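Local coordinates for protein ten1 (Schizosaccharomyces pombe, PDB 3K0X) that is required for telomere maintenance, interacts with stn1, and is a small OB-fold protein with single-stranded telomeric DNA binding among its functions, at residues A4-I9 against P89-M94; F8-N13 against G40-T45. All coordinates share one frame; numbering follows the deposited sequence.

Contact 1 of 2, residues A4-I9 against P89-M94; sequences AKLIFI and PRYRQM
Y91 and R92, neighbours on helix 88-100, meet L6, I7 and F8 near the chain's N-terminus. This places the C-terminal helix against the outside of the OB-fold barrel, at the strand pairing in parallel with strand 20-31. Y91 comes first along the helix. Its chi1 of 169° sets CG opposite the backbone N, and the ring reaches out from the helix and carries the phenol to L6 and the backbone of I7. There Y91 OH lies 3.9 Å from L6 CD1, while a water at the ring's edge and in its plane sits 2.7 Å from Y91 OH. The same water donates to I7 O at 2.6 Å, so one water links the phenol to the backbone of I7. Partway along the ring, Y91 CE2 passes F8 CE1 at 4.1 Å. R92 follows, its chain extended from CG to NE and passing aslant of the F8 ring, with R92 CG 4.0 Å from F8 CE1. Farther out, the guanidinium lies oblique to the phenyl group, the two planes 36° apart. Its NH2 is engaged in a salt bridge with D39, which secures the outer end of the chain. One turn further along the helix, V95 touches both L6 and F8. R92 O, which also accepts a bond from S96 OG, lies at the edge of the F8 ring, in its plane and 3.6 Å from F8 CZ.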
loop_
_atom_site.group_PDB
_atom_site.type_symbol
_atom_site.label_atom_id
_atom_site.label_comp_id
_atom_site.label_asym_id
_atom_site.label_seq_id
_atom_site.Cartn_x
_atom_site.Cartn_y
_atom_site.Cartn_z
ATOM N N ALA A 4 8.310 9.237 1.839
ATOM C CA ALA A 4 6.888 8.881 1.885
ATOM C C ALA A 4 6.326 8.887 3.302
ATOM O O ALA A 4 6.982 8.447 4.257
ATOM C CB ALA A 4 6.701 7.507 1.305
ATOM N N LYS A 5 5.099 9.364 3.433
ATOM C CA LYS A 5 4.427 9.365 4.744
ATOM C C LYS A 5 3.933 7.932 4.951
ATOM O O LYS A 5 3.220 7.406 4.088
ATOM C CB LYS A 5 3.235 10.308 4.727
ATOM C CG LYS A 5 2.406 10.249 6.015
ATOM C CD LYS A 5 2.010 11.633 6.488
ATOM C CE LYS A 5 1.073 11.588 7.719
ATOM N NZ LYS A 5 1.652 10.929 8.911
ATOM N N LEU A 6 4.316 7.317 6.074
ATOM C CA LEU A 6 3.914 5.948 6.411
ATOM C C LEU A 6 2.539 6.036 7.037
ATOM O O LEU A 6 2.370 6.656 8.063
ATOM C CB LEU A 6 4.928 5.390 7.399
ATOM C CG LEU A 6 4.678 3.999 7.937
ATOM C CD1 LEU A 6 4.737 3.026 6.816
ATOM C CD2 LEU A 6 5.732 3.652 8.980
ATOM N N ILE A 7 1.560 5.341 6.440
ATOM C CA ILE A 7 0.195 5.403 6.860
ATOM C C ILE A 7 -0.527 4.106 6.615
ATOM O O ILE A 7 0.017 3.188 5.996
ATOM C CB ILE A 7 -0.605 6.555 6.087
ATOM C CG1 ILE A 7 -0.679 6.299 4.594
ATOM C CG2 ILE A 7 0.055 7.820 6.200
ATOM C CD1 ILE A 7 0.401 5.462 4.088
ATOM N N PHE A 8 -1.762 4.033 7.101
ATOM C CA PHE A 8 -2.582 2.853 6.837
ATOM C C PHE A 8 -3.397 3.156 5.575
ATOM O O PHE A 8 -3.648 4.343 5.196
ATOM C CB PHE A 8 -3.570 2.617 8.001
ATOM C CG PHE A 8 -2.864 2.340 9.308
ATOM C CD1 PHE A 8 -2.006 1.239 9.416
ATOM C CD2 PHE A 8 -3.057 3.179 10.415
ATOM C CE1 PHE A 8 -1.349 0.955 10.597
ATOM C CE2 PHE A 8 -2.399 2.930 11.648
ATOM C CZ PHE A 8 -1.548 1.822 11.759
ATOM N N ILE A 9 -3.804 2.085 4.898
ATOM C CA ILE A 9 -4.649 2.332 3.710
ATOM C C ILE A 9 -5.867 3.181 4.069
ATOM O O ILE A 9 -6.325 3.993 3.274
ATOM C CB ILE A 9 -5.100 0.973 3.107
ATOM C CG1 ILE A 9 -3.880 0.348 2.421
ATOM C CG2 ILE A 9 -6.389 1.122 2.181
ATOM C CD1 ILE A 9 -4.237 -1.090 1.829
ATOM N N PRO A 89 -0.060 -7.002 14.096
ATOM C CA PRO A 89 -0.412 -6.126 15.217
ATOM C C PRO A 89 0.763 -5.216 15.601
ATOM O O PRO A 89 0.540 -4.056 15.991
ATOM C CB PRO A 89 -0.723 -7.077 16.336
ATOM C CG PRO A 89 -1.200 -8.334 15.605
ATOM C CD PRO A 89 -0.304 -8.432 14.399
ATOM N N ARG A 90 1.984 -5.779 15.602
ATOM C CA ARG A 90 3.137 -4.945 15.952
ATOM C C ARG A 90 3.353 -3.829 14.944
ATOM O O ARG A 90 3.691 -2.701 15.325
ATOM C CB ARG A 90 4.412 -5.824 16.122
ATOM C CG ARG A 90 4.382 -6.852 17.353
ATOM C CD ARG A 90 5.521 -6.553 18.396
ATOM N NE ARG A 90 5.422 -5.194 18.698
ATOM C CZ ARG A 90 6.356 -4.257 18.731
ATOM N NH1 ARG A 90 7.663 -4.453 18.499
ATOM N NH2 ARG A 90 5.882 -3.036 18.894
ATOM N N TYR A 91 3.159 -4.142 13.660
ATOM C CA TYR A 91 3.317 -3.164 12.591
ATOM C C TYR A 91 2.376 -1.974 12.837
ATOM O O TYR A 91 2.755 -0.831 12.757
ATOM C CB TYR A 91 2.982 -3.839 11.240
ATOM C CG TYR A 91 2.872 -2.831 10.122
ATOM C CD1 TYR A 91 4.008 -2.369 9.468
ATOM C CD2 TYR A 91 1.615 -2.333 9.738
ATOM C CE1 TYR A 91 3.899 -1.417 8.405
ATOM C CE2 TYR A 91 1.486 -1.365 8.684
ATOM C CZ TYR A 91 2.629 -0.943 8.031
ATOM O OH TYR A 91 2.510 -0.112 6.955
ATOM N N ARG A 92 1.157 -2.280 13.192
ATOM C CA ARG A 92 0.149 -1.231 13.460
ATOM C C ARG A 92 0.529 -0.399 14.670
ATOM O O ARG A 92 0.382 0.826 14.671
ATOM C CB ARG A 92 -1.213 -1.892 13.651
ATOM C CG ARG A 92 -1.676 -2.646 12.409
ATOM C CD ARG A 92 -3.093 -3.240 12.664
ATOM N NE ARG A 92 -3.464 -4.077 11.540
ATOM C CZ ARG A 92 -3.788 -3.659 10.327
ATOM N NH1 ARG A 92 -3.833 -2.321 10.001
ATOM N NH2 ARG A 92 -4.024 -4.631 9.418
ATOM N N GLN A 93 1.036 -1.029 15.717
ATOM C CA GLN A 93 1.438 -0.239 16.882
ATOM C C GLN A 93 2.611 0.711 16.545
ATOM O O GLN A 93 2.645 1.898 16.958
ATOM C CB GLN A 93 1.872 -1.212 18.008
ATOM C CG GLN A 93 0.773 -2.111 18.506
ATOM C CD GLN A 93 1.305 -3.287 19.280
ATOM O OE1 GLN A 93 2.509 -3.495 19.337
ATOM N NE2 GLN A 93 0.418 -4.065 19.880
ATOM N N MET A 94 3.573 0.201 15.774
ATOM C CA MET A 94 4.720 1.020 15.360
ATOM C C MET A 94 4.323 2.180 14.437
ATOM O O MET A 94 4.768 3.312 14.631
ATOM C CB MET A 94 5.765 0.139 14.688
ATOM C CG MET A 94 6.307 -0.885 15.748
ATOM S SD MET A 94 7.470 -2.097 14.981
ATOM C CE MET A 94 8.946 -1.016 14.937
HETATM O O HOH W 1 -0.046 0.568 6.304
#

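Contact 2 of 2, residues F8-N13 against G40-T45; sequences FINQIN and GSSSVT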
loop_
_atom_site.group_PDB
_atom_site.type_symbol
_atom_site.label_atom_id
_atom_site.label_comp_id
_atom_site.label_asym_id
_atom_site.label_seq_id
_atom_site.Cartn_x
_atom_site.Cartn_y
_atom_site.Cartn_z
ATOM N N PHE A 8 -1.762 4.033 7.101
ATOM C CA PHE A 8 -2.582 2.853 6.837
ATOM C C PHE A 8 -3.397 3.156 5.575
ATOM O O PHE A 8 -3.648 4.343 5.196
ATOM C CB PHE A 8 -3.570 2.617 8.001
ATOM C CG PHE A 8 -2.864 2.340 9.308
ATOM C CD1 PHE A 8 -2.006 1.239 9.416
ATOM C CD2 PHE A 8 -3.057 3.179 10.415
ATOM C CE1 PHE A 8 -1.349 0.955 10.597
ATOM C CE2 PHE A 8 -2.399 2.930 11.648
ATOM C CZ PHE A 8 -1.548 1.822 11.759
ATOM N N ILE A 9 -3.804 2.085 4.898
ATOM C CA ILE A 9 -4.649 2.332 3.710
ATOM C C ILE A 9 -5.867 3.181 4.069
ATOM O O ILE A 9 -6.325 3.993 3.274
ATOM C CB ILE A 9 -5.100 0.973 3.107
ATOM C CG1 ILE A 9 -3.880 0.348 2.421
ATOM C CG2 ILE A 9 -6.389 1.122 2.181
ATOM C CD1 ILE A 9 -4.237 -1.090 1.829
ATOM N N ASN A 10 -6.412 3.033 5.272
ATOM C CA ASN A 10 -7.589 3.832 5.604
ATOM C C ASN A 10 -7.338 5.336 5.853
ATOM O O ASN A 10 -8.316 6.095 6.110
ATOM C CB ASN A 10 -8.375 3.218 6.757
ATOM C CG ASN A 10 -7.667 3.308 8.100
ATOM O OD1 ASN A 10 -6.697 4.022 8.308
ATOM N ND2 ASN A 10 -8.229 2.574 9.064
ATOM N N GLN A 11 -6.077 5.749 5.717
ATOM C CA GLN A 11 -5.692 7.159 5.823
ATOM C C GLN A 11 -5.344 7.771 4.453
ATOM O O GLN A 11 -5.101 8.978 4.344
ATOM C CB GLN A 11 -4.471 7.276 6.740
ATOM C CG GLN A 11 -4.811 6.908 8.186
ATOM C CD GLN A 11 -3.618 6.784 9.084
ATOM O OE1 GLN A 11 -2.554 6.314 8.682
ATOM N NE2 GLN A 11 -3.801 7.210 10.360
ATOM N N ILE A 12 -5.244 6.928 3.422
ATOM C CA ILE A 12 -4.872 7.428 2.076
ATOM C C ILE A 12 -5.809 8.590 1.642
ATOM O O ILE A 12 -5.327 9.620 1.101
ATOM C CB ILE A 12 -4.988 6.270 0.972
ATOM C CG1 ILE A 12 -3.919 5.146 1.129
ATOM C CG2 ILE A 12 -4.738 6.847 -0.422
ATOM C CD1 ILE A 12 -2.875 5.437 2.036
ATOM N N ASN A 13 -7.108 8.428 1.876
ATOM C CA ASN A 13 -8.079 9.453 1.440
ATOM C C ASN A 13 -7.920 10.789 2.175
ATOM O O ASN A 13 -8.413 11.821 1.698
ATOM C CB ASN A 13 -9.516 8.896 1.494
ATOM C CG ASN A 13 -9.732 7.814 0.415
ATOM O OD1 ASN A 13 -8.885 7.669 -0.443
ATOM N ND2 ASN A 13 -10.814 7.060 0.488
ATOM N N GLY A 40 -8.279 -4.765 6.260
ATOM C CA GLY A 40 -9.511 -4.701 7.043
ATOM C C GLY A 40 -10.650 -4.267 6.125
ATOM O O GLY A 40 -10.838 -4.794 5.025
ATOM N N SER A 41 -11.427 -3.299 6.587
ATOM C CA SER A 41 -12.522 -2.783 5.808
ATOM C C SER A 41 -12.140 -1.681 4.798
ATOM O O SER A 41 -13.032 -1.123 4.222
ATOM C CB SER A 41 -13.554 -2.146 6.732
ATOM O OG SER A 41 -12.913 -1.132 7.485
ATOM N N SER A 42 -10.852 -1.373 4.631
ATOM C CA SER A 42 -10.446 -0.301 3.709
ATOM C C SER A 42 -9.685 -0.889 2.526
ATOM O O SER A 42 -8.984 -1.894 2.660
ATOM C CB SER A 42 -9.541 0.667 4.482
ATOM O OG SER A 42 -10.149 0.873 5.802
ATOM N N SER A 43 -9.807 -0.227 1.395
ATOM C CA SER A 43 -9.128 -0.758 0.238
ATOM C C SER A 43 -8.575 0.381 -0.606
ATOM O O SER A 43 -8.956 1.533 -0.429
ATOM C CB SER A 43 -10.114 -1.587 -0.594
ATOM O OG SER A 43 -11.113 -0.742 -1.066
ATOM N N VAL A 44 -7.641 0.040 -1.502
ATOM C CA VAL A 44 -7.078 1.067 -2.409
ATOM C C VAL A 44 -6.740 0.350 -3.745
ATOM O O VAL A 44 -6.333 -0.819 -3.754
ATOM C CB VAL A 44 -5.833 1.766 -1.776
ATOM C CG1 VAL A 44 -4.664 0.757 -1.519
ATOM C CG2 VAL A 44 -5.395 3.003 -2.664
ATOM N N THR A 45 -6.962 1.041 -4.868
ATOM C CA THR A 45 -6.652 0.424 -6.203
ATOM C C THR A 45 -5.246 0.953 -6.538
ATOM O O THR A 45 -5.006 2.176 -6.498
ATOM C CB THR A 45 -7.674 0.921 -7.240
ATOM O OG1 THR A 45 -8.936 0.329 -6.951
ATOM C CG2 THR A 45 -7.179 0.570 -8.691
HETATM O O HOH W 2 -7.919 4.544 -0.712
#
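I9 and V44 face each other with side chains set aslant, and their meeting joins the loop after strand 5-6 to strand 42-47 of the OB-fold barrel. The two branches of I9 divide the work. The longer one ends at CD1, 3.8 Å from V44 CG1; the other, CG2, stands anti to the backbone N and presses on the strand's main chain, 3.6 Å from S43 C. Shortening I9 to an alanine would probably open a gap beside V44 CG1 and strip the S43 carbonyl of its apolar cover. S42 and V44 both project toward the loop, whereas S43 between them points the other way. S42 meets N10 tightly, its OG 3.1 Å from N10 CB, a contact of the hydroxyl with the methylene rather than with the amide. V44 uses its second methyl more loosely, CG2 lying 4.5 Å from I12 CG2. Beyond I12, a water donates to N13 OD1 at 3.3 Å and to S43 O at 3.2 Å, bridging N13 to the strand through two rather long bonds. Within residues 8-12 the turn is held by local bonds: F8 N gives Q11 OE1 a nearly straight one (171°) of 2.9 Å, Q11 N returns one to F8 O, and I12 N bonds to I9 O. F23 of strand 20-31 touches I9, I12 and V44 alike, and strand 34-39 adds D39 against I9 and L37 against V44. On the side toward helix 88-100, Q11 NE2 bonds to Q99.

Both contacts start from the same N-terminal run and share F8 and I9, but each of these residues serves a different partner: F8 the C-terminal helix in contact 1, I9 the strand 42-47 in contact 2. Contact 1 lies at the surface and mixes aromatic, guanidinium and water-mediated chemistry. Contact 2 is partly buried, with branched aliphatic chains from I9, I12 and V44, and beside them a serine-asparagine contact and a water bridge. Their centres are about 12 Å apart, and they join directly where I7 CG1 packs on I12 CD1 at 3.5 Å. D39 connects them as well, pairing with R92 of one and touching I9 of the other.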